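Local coordinates for protein alpha-1,6-mannanase (Bacteroides thetaiotaomicron, PDB 4V1S) that belongs to glycoside hydrolase family 76 and probably hydrolyses alpha-1,6-mannosidic linkages in mannan, at residues 211-216 / 223-228; 141-146 / 202-207. All blocks are in the same frame, centred on the assembly; numbering follows the deposited sequence.

Both contacts use helix 202-219. Its first turns pack against the start of helix 142-159 in interaction 2. Further along, residues 211-216 pack against helix 222-239 in interaction 1. The two centres are about 14 Å apart. The contacts meet where Ser211 OG lies 3.1 Å from Gly146 O, a packing contact. Interaction 2 is the more central, with its centre about 10 Å from the centre of the chain, against about 17 Å for interaction 1. It also carries the ligand: the side chain of Asp143 is about 3 Å, at nearest atoms, from a bound glycerol, probably from the crystallisation liquor, which may mark a pocket.

Interaction 1 of 2, residues 211-216 / 223-228; sequences SCMKLY and QYLDAA
Cys212 and Tyr224 bring the two backbones closest, with 4.9 Å from Cys212 CA to Tyr224 CA. Segments 211-216 and 223-228 are both helical and run nearly antiparallel, at 157°, with their axes 8.0 Å apart. Each of these two residues sets its CB against the other's carbonyl oxygen: Cys212 CB is 3.4 Å from Tyr224 O, and Tyr224 CB meets Cys212 O in return. Both oxygens also accept a backbone hydrogen bond inside their own helix.

The Tyr224 ring turns one face to Leu215. Leu215 CB sits over the ring centre, 3.9 Å from the centroid and 6° off the normal, a CH-pi contact. Leu215 CD1 reaches on toward CZ and OH. Leu172 of helix 162-177 touches both side chains. An alanine in place of Tyr224 would keep CB and its contacts, but would remove the ring under Leu215 and would probably open a gap beside Leu215 and Leu172.

Tyr216 makes a second CH-pi contact with the roles exchanged. Its CG is anti to the backbone N (chi1 175°), and one ring face receives Leu225 CB, displaced toward the rim and 3.8 Å from Tyr216 CD1. Leu225 CD2 lies near the phenol end of the ring.

Met213 starts away from the other helix, but the bend at chi2 returns SD to 3.6 Å from Ala228 CB, and the bend at chi3 leaves CE beside Leu225 CD1. The same side chain also touches Met277 and Ala280 of helix 264-281. Cys212 SG rests on Ala227 CB at 3.8 Å.

The segments belong to two successive helices of the family's helical fold, joined as a hairpin by a short turn. No hydrogen bond or salt bridge crosses between them. Their cohesion therefore comes from buried apolar surface and the two ring faces.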
loop_
_atom_site.group_PDB
_atom_site.type_symbol
_atom_site.label_atom_id
_atom_site.label_comp_id
_atom_site.label_asym_id
_atom_site.label_seq_id
_atom_site.Cartn_x
_atom_site.Cartn_y
_atom_site.Cartn_z
ATOM N N SER A 211 -0.357 -8.729 -5.324
ATOM C CA SER A 211 0.853 -9.512 -5.079
ATOM C C SER A 211 0.950 -10.682 -6.057
ATOM O O SER A 211 2.017 -10.949 -6.637
ATOM C CB SER A 211 0.875 -10.048 -3.648
ATOM O OG SER A 211 0.955 -9.019 -2.678
ATOM N N CYS A 212 -0.167 -11.395 -6.222
ATOM C CA CYS A 212 -0.243 -12.497 -7.183
ATOM C C CYS A 212 0.121 -12.032 -8.591
ATOM O O CYS A 212 0.892 -12.689 -9.284
ATOM C CB CYS A 212 -1.645 -13.125 -7.205
ATOM S SG CYS A 212 -2.010 -14.262 -5.863
ATOM N N MET A 213 -0.434 -10.899 -9.013
ATOM C CA MET A 213 -0.146 -10.399 -10.353
ATOM C C MET A 213 1.322 -9.984 -10.517
ATOM O O MET A 213 1.932 -10.245 -11.573
ATOM C CB MET A 213 -1.103 -9.277 -10.744
ATOM C CG MET A 213 -2.539 -9.751 -10.908
ATOM S SD MET A 213 -2.743 -11.213 -11.973
ATOM C CE MET A 213 -1.913 -10.682 -13.464
ATOM N N LYS A 214 1.898 -9.389 -9.478
ATOM C CA LYS A 214 3.304 -9.018 -9.523
ATOM C C LYS A 214 4.187 -10.250 -9.586
ATOM O O LYS A 214 5.129 -10.305 -10.392
ATOM C CB LYS A 214 3.676 -8.088 -8.357
ATOM C CG LYS A 214 3.102 -6.678 -8.488
ATOM C CD LYS A 214 3.441 -5.765 -7.330
ATOM C CE LYS A 214 3.166 -4.318 -7.724
ATOM N NZ LYS A 214 4.237 -3.792 -8.604
ATOM N N LEU A 215 3.864 -11.262 -8.783
ATOM C CA LEU A 215 4.621 -12.511 -8.832
ATOM C C LEU A 215 4.384 -13.329 -10.119
ATOM O O LEU A 215 5.298 -14.025 -10.597
ATOM C CB LEU A 215 4.389 -13.345 -7.576
ATOM C CG LEU A 215 5.391 -12.995 -6.466
ATOM C CD1 LEU A 215 4.918 -13.484 -5.116
ATOM C CD2 LEU A 215 6.775 -13.576 -6.771
ATOM N N TYR A 216 3.183 -13.231 -10.685
ATOM C CA TYR A 216 2.923 -13.825 -11.991
ATOM C C TYR A 216 3.858 -13.236 -13.037
ATOM O O TYR A 216 4.456 -13.960 -13.838
ATOM C CB TYR A 216 1.459 -13.629 -12.424
ATOM C CG TYR A 216 1.210 -14.118 -13.818
ATOM C CD1 TYR A 216 1.322 -15.467 -14.121
ATOM C CD2 TYR A 216 0.908 -13.230 -14.840
ATOM C CE1 TYR A 216 1.121 -15.924 -15.411
ATOM C CE2 TYR A 216 0.708 -13.670 -16.135
ATOM C CZ TYR A 216 0.802 -15.019 -16.410
ATOM O OH TYR A 216 0.610 -15.484 -17.690
ATOM N N GLN A 223 -0.252 -20.359 -11.654
ATOM C CA GLN A 223 -0.960 -20.518 -10.376
ATOM C C GLN A 223 -1.260 -19.161 -9.732
ATOM O O GLN A 223 -2.290 -18.991 -9.102
ATOM C CB GLN A 223 -0.191 -21.368 -9.363
ATOM N N TYR A 224 -0.358 -18.201 -9.896
ATOM C CA TYR A 224 -0.567 -16.861 -9.362
ATOM C C TYR A 224 -1.685 -16.097 -10.104
ATOM O O TYR A 224 -2.518 -15.429 -9.483
ATOM C CB TYR A 224 0.726 -16.062 -9.425
ATOM C CG TYR A 224 1.795 -16.501 -8.433
ATOM C CD1 TYR A 224 1.562 -16.455 -7.072
ATOM C CD2 TYR A 224 3.046 -16.893 -8.867
ATOM C CE1 TYR A 224 2.542 -16.827 -6.164
ATOM C CE2 TYR A 224 4.036 -17.282 -7.976
ATOM C CZ TYR A 224 3.794 -17.233 -6.618
ATOM O OH TYR A 224 4.794 -17.595 -5.720
ATOM N N LEU A 225 -1.690 -16.188 -11.432
ATOM C CA LEU A 225 -2.765 -15.604 -12.234
ATOM C C LEU A 225 -4.098 -16.253 -11.881
ATOM O O LEU A 225 -5.099 -15.554 -11.684
ATOM C CB LEU A 225 -2.488 -15.738 -13.732
ATOM C CG LEU A 225 -3.599 -15.245 -14.682
ATOM C CD1 LEU A 225 -3.936 -13.770 -14.482
ATOM C CD2 LEU A 225 -3.195 -15.486 -16.118
ATOM N N ASP A 226 -4.114 -17.580 -11.761
ATOM C CA ASP A 226 -5.356 -18.277 -11.440
ATOM C C ASP A 226 -5.879 -17.894 -10.058
ATOM O O ASP A 226 -7.084 -17.768 -9.877
ATOM C CB ASP A 226 -5.173 -19.793 -11.543
ATOM C CG ASP A 226 -4.966 -20.267 -12.981
ATOM O OD1 ASP A 226 -5.400 -19.574 -13.946
ATOM O OD2 ASP A 226 -4.372 -21.347 -13.135
ATOM N N ALA A 227 -4.970 -17.675 -9.100
ATOM C CA ALA A 227 -5.363 -17.226 -7.776
ATOM C C ALA A 227 -5.988 -15.828 -7.844
ATOM O O ALA A 227 -7.025 -15.605 -7.250
ATOM C CB ALA A 227 -4.185 -17.254 -6.820
ATOM N N ALA A 228 -5.361 -14.903 -8.575
ATOM C CA ALA A 228 -5.893 -13.558 -8.706
ATOM C C ALA A 228 -7.311 -13.586 -9.289
ATOM O O ALA A 228 -8.220 -12.893 -8.807
ATOM C CB ALA A 228 -4.982 -12.686 -9.553
#

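Interaction 2 of 2, residues 141-146 / 202-207; sequences FYDENG and TICSAV
Asp143 meets Ile203 and Cys204 with different parts of its side chain. Asp143 CB lies against Cys204 SG at 3.8 Å, and the sulfur is equally near Asp143 N. Asp143 OD2 lies 3.8 Å from Ile203 CG2, the two side chains crossing at a slant. With CG between its own backbone N and carbonyl carbon (chi1 62°), the carboxylate has OD1 beside Glu144 N, a weak hydrogen bond, and OD2 hydrogen-bonded to a bound glycerol.

One turn on, Val207 takes the place of Cys204. Its CG2 is 3.6 Å from Gly146 CA and also touches Asp143 O. Gly146 has no side chain to hold Val207 off, consistent with the 4.9 Å between Gly146 CA and Val207 CA.

Behind the contact, Asn145 ND2 gives a nearly straight bond to Phe141 O, 3.1 Å long with 173° at the hydrogen. Asn145 N reaches the same oxygen from the opposite face of its plane. Asn145 OD1 is hydrogen-bonded to Tyr127 N, and the two side-chain bonds together hold the amide's rotation.

Helices 142-159 and 202-219 run nearly parallel here, 28° apart, with helix 162-177 between them in sequence. This is consistent with neighbouring inner helices of an (alpha/alpha)6 barrel, the fold of this family, and the glycerol on Asp143 may mark its pocket.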
loop_
_atom_site.group_PDB
_atom_site.type_symbol
_atom_site.label_atom_id
_atom_site.label_comp_id
_atom_site.label_asym_id
_atom_site.label_seq_id
_atom_site.Cartn_x
_atom_site.Cartn_y
_atom_site.Cartn_z
ATOM N N PHE A 141 -1.545 -11.034 10.242
ATOM C CA PHE A 141 -2.624 -10.479 9.425
ATOM C C PHE A 141 -2.381 -10.770 7.972
ATOM O O PHE A 141 -1.284 -10.560 7.468
ATOM C CB PHE A 141 -2.715 -8.964 9.671
ATOM C CG PHE A 141 -3.096 -8.636 11.094
ATOM C CD1 PHE A 141 -2.132 -8.699 12.117
ATOM C CD2 PHE A 141 -4.389 -8.343 11.424
ATOM C CE1 PHE A 141 -2.462 -8.410 13.424
ATOM C CE2 PHE A 141 -4.736 -8.085 12.749
ATOM C CZ PHE A 141 -3.773 -8.143 13.739
ATOM N N TYR A 142 -3.416 -11.254 7.298
ATOM C CA TYR A 142 -3.243 -11.668 5.918
ATOM C C TYR A 142 -3.049 -10.430 5.035
ATOM O O TYR A 142 -2.304 -10.501 4.066
ATOM C CB TYR A 142 -4.399 -12.567 5.450
ATOM C CG TYR A 142 -4.501 -13.842 6.258
ATOM C CD1 TYR A 142 -3.584 -14.861 6.087
ATOM C CD2 TYR A 142 -5.480 -14.012 7.233
ATOM C CE1 TYR A 142 -3.660 -16.040 6.842
ATOM C CE2 TYR A 142 -5.545 -15.185 7.986
ATOM C CZ TYR A 142 -4.630 -16.198 7.772
ATOM O OH TYR A 142 -4.677 -17.379 8.496
ATOM N N ASP A 143 -3.673 -9.307 5.392
ATOM C CA ASP A 143 -3.473 -8.079 4.639
ATOM C C ASP A 143 -2.052 -7.522 4.778
ATOM O O ASP A 143 -1.426 -7.196 3.775
ATOM C CB ASP A 143 -4.545 -7.012 4.913
ATOM C CG ASP A 143 -4.581 -6.544 6.354
ATOM O OD1 ASP A 143 -4.094 -7.270 7.246
ATOM O OD2 ASP A 143 -5.131 -5.445 6.618
ATOM N N GLU A 144 -1.530 -7.476 6.008
ATOM C CA GLU A 144 -0.187 -6.939 6.230
ATOM C C GLU A 144 0.825 -7.702 5.368
ATOM O O GLU A 144 1.757 -7.112 4.816
ATOM C CB GLU A 144 0.229 -7.025 7.702
ATOM C CG GLU A 144 -0.516 -6.064 8.588
ATOM C CD GLU A 144 -0.170 -6.182 10.063
ATOM O OE1 GLU A 144 0.514 -7.154 10.460
ATOM O OE2 GLU A 144 -0.654 -5.301 10.852
ATOM N N ASN A 145 0.637 -9.016 5.275
ATOM C CA ASN A 145 1.524 -9.831 4.454
ATOM C C ASN A 145 1.457 -9.488 2.970
ATOM O O ASN A 145 2.482 -9.521 2.287
ATOM C CB ASN A 145 1.347 -11.345 4.734
ATOM C CG ASN A 145 2.156 -11.758 5.953
ATOM O OD1 ASN A 145 3.283 -12.206 5.830
ATOM N ND2 ASN A 145 1.621 -11.493 7.140
ATOM N N GLY A 146 0.263 -9.158 2.481
ATOM C CA GLY A 146 0.073 -8.730 1.097
ATOM C C GLY A 146 0.641 -7.366 0.790
ATOM O O GLY A 146 1.326 -7.178 -0.210
ATOM N N THR A 202 -12.128 -7.032 1.915
ATOM C CA THR A 202 -11.733 -6.580 0.620
ATOM C C THR A 202 -10.234 -6.317 0.560
ATOM O O THR A 202 -9.604 -6.701 -0.411
ATOM C CB THR A 202 -12.502 -5.310 0.233
ATOM O OG1 THR A 202 -13.900 -5.599 0.261
ATOM C CG2 THR A 202 -12.081 -4.846 -1.148
ATOM N N ILE A 203 -9.675 -5.703 1.591
ATOM C CA ILE A 203 -8.256 -5.345 1.523
ATOM C C ILE A 203 -7.407 -6.608 1.388
ATOM O O ILE A 203 -6.420 -6.607 0.651
ATOM C CB ILE A 203 -7.775 -4.441 2.673
ATOM C CG1 ILE A 203 -6.330 -3.965 2.421
ATOM C CG2 ILE A 203 -7.914 -5.119 4.030
ATOM C CD1 ILE A 203 -6.159 -3.143 1.151
ATOM N N CYS A 204 -7.791 -7.679 2.083
ATOM C CA CYS A 204 -7.088 -8.940 1.942
ATOM C C CYS A 204 -7.174 -9.504 0.519
ATOM O O CYS A 204 -6.154 -9.916 -0.012
ATOM C CB CYS A 204 -7.603 -9.952 2.954
ATOM S SG CYS A 204 -7.434 -9.389 4.645
ATOM N N SER A 205 -8.369 -9.496 -0.094
ATOM C CA SER A 205 -8.480 -9.831 -1.508
ATOM C C SER A 205 -7.531 -8.997 -2.353
ATOM O O SER A 205 -6.777 -9.519 -3.170
ATOM C CB SER A 205 -9.892 -9.587 -2.036
ATOM O OG SER A 205 -10.820 -10.551 -1.546
ATOM N N ALA A 206 -7.609 -7.689 -2.155
ATOM C CA ALA A 206 -6.980 -6.738 -3.064
ATOM C C ALA A 206 -5.455 -6.766 -3.029
ATOM O O ALA A 206 -4.794 -6.811 -4.088
ATOM C CB ALA A 206 -7.526 -5.335 -2.791
ATOM N N VAL A 207 -4.861 -6.759 -1.846
ATOM C CA VAL A 207 -3.407 -6.821 -1.788
ATOM C C VAL A 207 -2.894 -8.213 -2.207
ATOM O O VAL A 207 -1.792 -8.358 -2.745
ATOM C CB VAL A 207 -2.811 -6.438 -0.415
ATOM C CG1 VAL A 207 -3.140 -4.998 -0.090
ATOM C CG2 VAL A 207 -3.219 -7.378 0.714
#